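Local coordinates for protein lytic polysaccharide monooxygenase (Neurospora crassa, PDB 4QI8) that probably oxidises and cleaves the beta-1,4-glycosidic bonds of cellulose, using an active-site copper ion, a reducing agent and oxygen or hydrogen peroxide, at residues 144-149 / 153-158. Numbering follows the deposited sequence.
Sequences GLHVAQ and AAQFYI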
ATOM      1  N   GLY A 144       6.306   9.682   0.437  1.00  5.68           N
ATOM      2  CA  GLY A 144       7.501  10.503   0.508  1.00  5.75           C
ATOM      3  C   GLY A 144       7.184  11.835   1.151  1.00  5.23           C
ATOM      4  O   GLY A 144       6.354  12.593   0.641  1.00  5.85           O
ATOM      5  N   LEU A 145       7.861  12.118   2.262  1.00  5.42           N
ATOM      6  CA  LEU A 145       7.520  13.248   3.127  1.00  5.96           C
ATOM      7  C   LEU A 145       8.545  14.385   3.152  1.00  6.33           C
ATOM      8  O   LEU A 145       8.440  15.298   3.960  1.00  6.92           O
ATOM      9  CB  LEU A 145       7.301  12.753   4.561  1.00  6.51           C
ATOM     10  CG  LEU A 145       6.122  11.801   4.743  1.00  6.92           C
ATOM     11  CD1 LEU A 145       6.113  11.288   6.163  1.00  7.54           C
ATOM     12  CD2 LEU A 145       4.800  12.470   4.411  1.00  7.44           C
ATOM     13  N   HIS A 146       9.549  14.323   2.286  1.00  6.32           N
ATOM     14  CA  HIS A 146      10.645  15.284   2.341  1.00  6.79           C
ATOM     15  C   HIS A 146      10.220  16.748   2.201  1.00  7.06           C
ATOM     16  O   HIS A 146      10.912  17.612   2.742  1.00  7.98           O
ATOM     17  CB  HIS A 146      11.732  14.936   1.319  1.00  7.47           C
ATOM     18  CG  HIS A 146      11.210  14.622  -0.040  1.00  7.76           C
ATOM     19  ND1 HIS A 146      10.424  13.518  -0.291  1.00  8.44           N
ATOM     20  CD2 HIS A 146      11.357  15.266  -1.217  1.00  9.41           C
ATOM     21  CE1 HIS A 146      10.109  13.502  -1.574  1.00  8.41           C
ATOM     22  NE2 HIS A 146      10.659  14.552  -2.157  1.00  9.55           N
ATOM     23  N   VAL A 147       9.135  17.033   1.468  1.00  6.21           N
ATOM     24  CA  VAL A 147       8.655  18.404   1.295  1.00  6.95           C
ATOM     25  C   VAL A 147       7.201  18.565   1.753  1.00  6.30           C
ATOM     26  O   VAL A 147       6.514  19.518   1.371  1.00  6.76           O
ATOM     27  CB  VAL A 147       8.843  18.900  -0.167  1.00  7.34           C
ATOM     28  CG1 VAL A 147      10.335  19.003  -0.494  1.00  8.33           C
ATOM     29  CG2 VAL A 147       8.142  17.993  -1.183  1.00  7.80           C
ATOM     30  N   ALA A 148       6.763  17.685   2.647  1.00  5.84           N
ATOM     31  CA  ALA A 148       5.351  17.547   2.985  1.00  6.68           C
ATOM     32  C   ALA A 148       4.788  18.589   3.952  1.00  6.41           C
ATOM     33  O   ALA A 148       3.651  18.468   4.375  1.00  6.69           O
ATOM     34  CB  ALA A 148       5.105  16.157   3.520  1.00  6.41           C
ATOM     35  N   GLN A 149       5.550  19.626   4.270  1.00  6.86           N
ATOM     36  CA  GLN A 149       5.039  20.647   5.177  1.00  7.67           C
ATOM     37  C   GLN A 149       3.968  21.529   4.534  1.00  7.73           C
ATOM     38  O   GLN A 149       3.283  22.274   5.231  1.00  9.32           O
ATOM     39  CB  GLN A 149       6.167  21.536   5.682  1.00  9.86           C
ATOM     40  CG  GLN A 149       6.690  22.462   4.637  1.00 12.35           C
ATOM     41  CD  GLN A 149       7.845  23.244   5.131  1.00 18.42           C
ATOM     42  OE1 GLN A 149       8.028  23.397   6.336  1.00 20.26           O
ATOM     43  NE2 GLN A 149       8.651  23.743   4.215  1.00 19.24           N
ATOM     44  N   ALA A 153       1.731  18.324  -0.867  1.00  5.36           N
ATOM     45  CA  ALA A 153       3.140  18.102  -1.189  1.00  6.14           C
ATOM     46  C   ALA A 153       3.667  16.706  -0.849  1.00  5.40           C
ATOM     47  O   ALA A 153       4.745  16.341  -1.300  1.00  5.61           O
ATOM     48  CB  ALA A 153       4.015  19.167  -0.554  1.00  6.85           C
ATOM     49  N   ALA A 154       2.934  15.932  -0.049  1.00  5.52           N
ATOM     50  CA  ALA A 154       3.293  14.537   0.189  1.00  5.69           C
ATOM     51  C   ALA A 154       3.199  13.772  -1.126  1.00  5.27           C
ATOM     52  O   ALA A 154       2.294  13.991  -1.920  1.00  6.38           O
ATOM     53  CB  ALA A 154       2.374  13.935   1.238  1.00  6.62           C
ATOM     54  N   GLN A 155       4.129  12.850  -1.330  1.00  5.23           N
ATOM     55  CA  GLN A 155       4.248  12.121  -2.594  1.00  5.12           C
ATOM     56  C   GLN A 155       3.907  10.651  -2.382  1.00  5.15           C
ATOM     57  O   GLN A 155       4.669   9.908  -1.762  1.00  6.25           O
ATOM     58  CB  GLN A 155       5.676  12.249  -3.138  1.00  5.47           C
ATOM     59  CG  GLN A 155       6.051  13.690  -3.427  1.00  5.52           C
ATOM     60  CD  GLN A 155       7.453  13.870  -3.971  1.00  5.80           C
ATOM     61  OE1 GLN A 155       8.228  12.910  -4.115  1.00  6.48           O
ATOM     62  NE2 GLN A 155       7.796  15.119  -4.258  1.00  6.54           N
ATOM     63  N   PHE A 156       2.766  10.221  -2.909  1.00  4.69           N
ATOM     64  CA  PHE A 156       2.323   8.835  -2.753  1.00  5.05           C
ATOM     65  C   PHE A 156       2.708   8.004  -3.980  1.00  4.82           C
ATOM     66  O   PHE A 156       2.336   8.332  -5.113  1.00  5.44           O
ATOM     67  CB  PHE A 156       0.802   8.760  -2.555  1.00  5.06           C
ATOM     68  CG  PHE A 156       0.300   9.425  -1.299  1.00  5.57           C
ATOM     69  CD1 PHE A 156       0.100  10.797  -1.241  1.00  6.32           C
ATOM     70  CD2 PHE A 156      -0.023   8.661  -0.193  1.00  6.73           C
ATOM     71  CE1 PHE A 156      -0.386  11.388  -0.089  1.00  7.34           C
ATOM     72  CE2 PHE A 156      -0.515   9.250   0.953  1.00  7.13           C
ATOM     73  CZ  PHE A 156      -0.693  10.617   1.001  1.00  8.46           C
ATOM     74  N   TYR A 157       3.442   6.921  -3.739  1.00  4.73           N
ATOM     75  CA  TYR A 157       3.870   5.988  -4.784  1.00  4.99           C
ATOM     76  C   TYR A 157       3.125   4.680  -4.510  1.00  4.58           C
ATOM     77  O   TYR A 157       3.325   4.065  -3.473  1.00  5.57           O
ATOM     78  CB  TYR A 157       5.395   5.798  -4.734  1.00  5.40           C
ATOM     79  CG  TYR A 157       6.149   7.092  -4.947  1.00  5.27           C
ATOM     80  CD1 TYR A 157       6.478   7.515  -6.238  1.00  5.14           C
ATOM     81  CD2 TYR A 157       6.531   7.899  -3.875  1.00  5.17           C
ATOM     82  CE1 TYR A 157       7.156   8.698  -6.453  1.00  5.23           C
ATOM     83  CE2 TYR A 157       7.218   9.084  -4.087  1.00  5.19           C
ATOM     84  CZ  TYR A 157       7.524   9.478  -5.377  1.00  5.45           C
ATOM     85  OH  TYR A 157       8.198  10.651  -5.634  1.00  5.76           O
ATOM     86  N   ILE A 158       2.234   4.292  -5.422  1.00  4.53           N
ATOM     87  CA  ILE A 158       1.182   3.309  -5.156  1.00  4.43           C
ATOM     88  C   ILE A 158       1.091   2.260  -6.256  1.00  4.83           C
ATOM     89  O   ILE A 158       1.266   2.588  -7.436  1.00  4.94           O
ATOM     90  CB  ILE A 158      -0.188   4.031  -5.049  1.00  5.15           C
ATOM     91  CG1 ILE A 158      -0.214   4.945  -3.823  1.00  5.67           C
ATOM     92  CG2 ILE A 158      -1.358   3.045  -5.011  1.00  5.44           C
ATOM     93  CD1 ILE A 158      -1.279   6.039  -3.912  1.00  6.39           C
TER
HETATM   94  O   HOH W   1       6.997  15.315   0.363  1.00  6.49           O
HETATM   95  O   HOH W   2      10.739  15.832  -4.674  1.00 15.08           O
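Gly144 and Gln155 form an antiparallel hydrogen-bonded pair where strands 134-144 and 155-166 of the AA9 beta-sandwich part into their connecting loop. Gly144 N donates to Gln155 O at 2.8 Å, and Gln155 N returns a bond to Gly144 O at 3.0 Å. Beyond this pair a type I turn, Leu145 to Ala148, carries the chain off the sheet. One water bridges the two segments. It donates to Gly144 O and Ala153 O and accepts from Val147 N.

Apolar contacts are few. The methyls of Ala148 and Ala154 meet, CB to CB, at 4.2 Å. Separately, Ala153 CB packs on the carbonyl O of Val147 at 3.2 Å.

Three further side chains lie at or beside the copper site. Tyr157 is a residue of that site, and His146 and Gln155 probably take part in binding oxygen. With CG between its backbone N and carbonyl carbon (chi1 47°), the His146 ring swings toward the Gln155 amide; it also stacks on His72. The extended Gln155 side chain meets the ring edge with its amide nearly perpendicular, and His146 CE1 stands 3.2 Å from Gln155 OE1. Tyr157 OH donates to Gln155 OE1 at 2.7 Å, from 40° above the carbonyl plane. A second water links His146 NE2 with Gln155 NE2. A leucine in place of Gln155 would probably leave this water and the Tyr157 hydroxyl without their amide partner. The water lies in the plane of the His146 ring, 2.8 Å from His146 NE2.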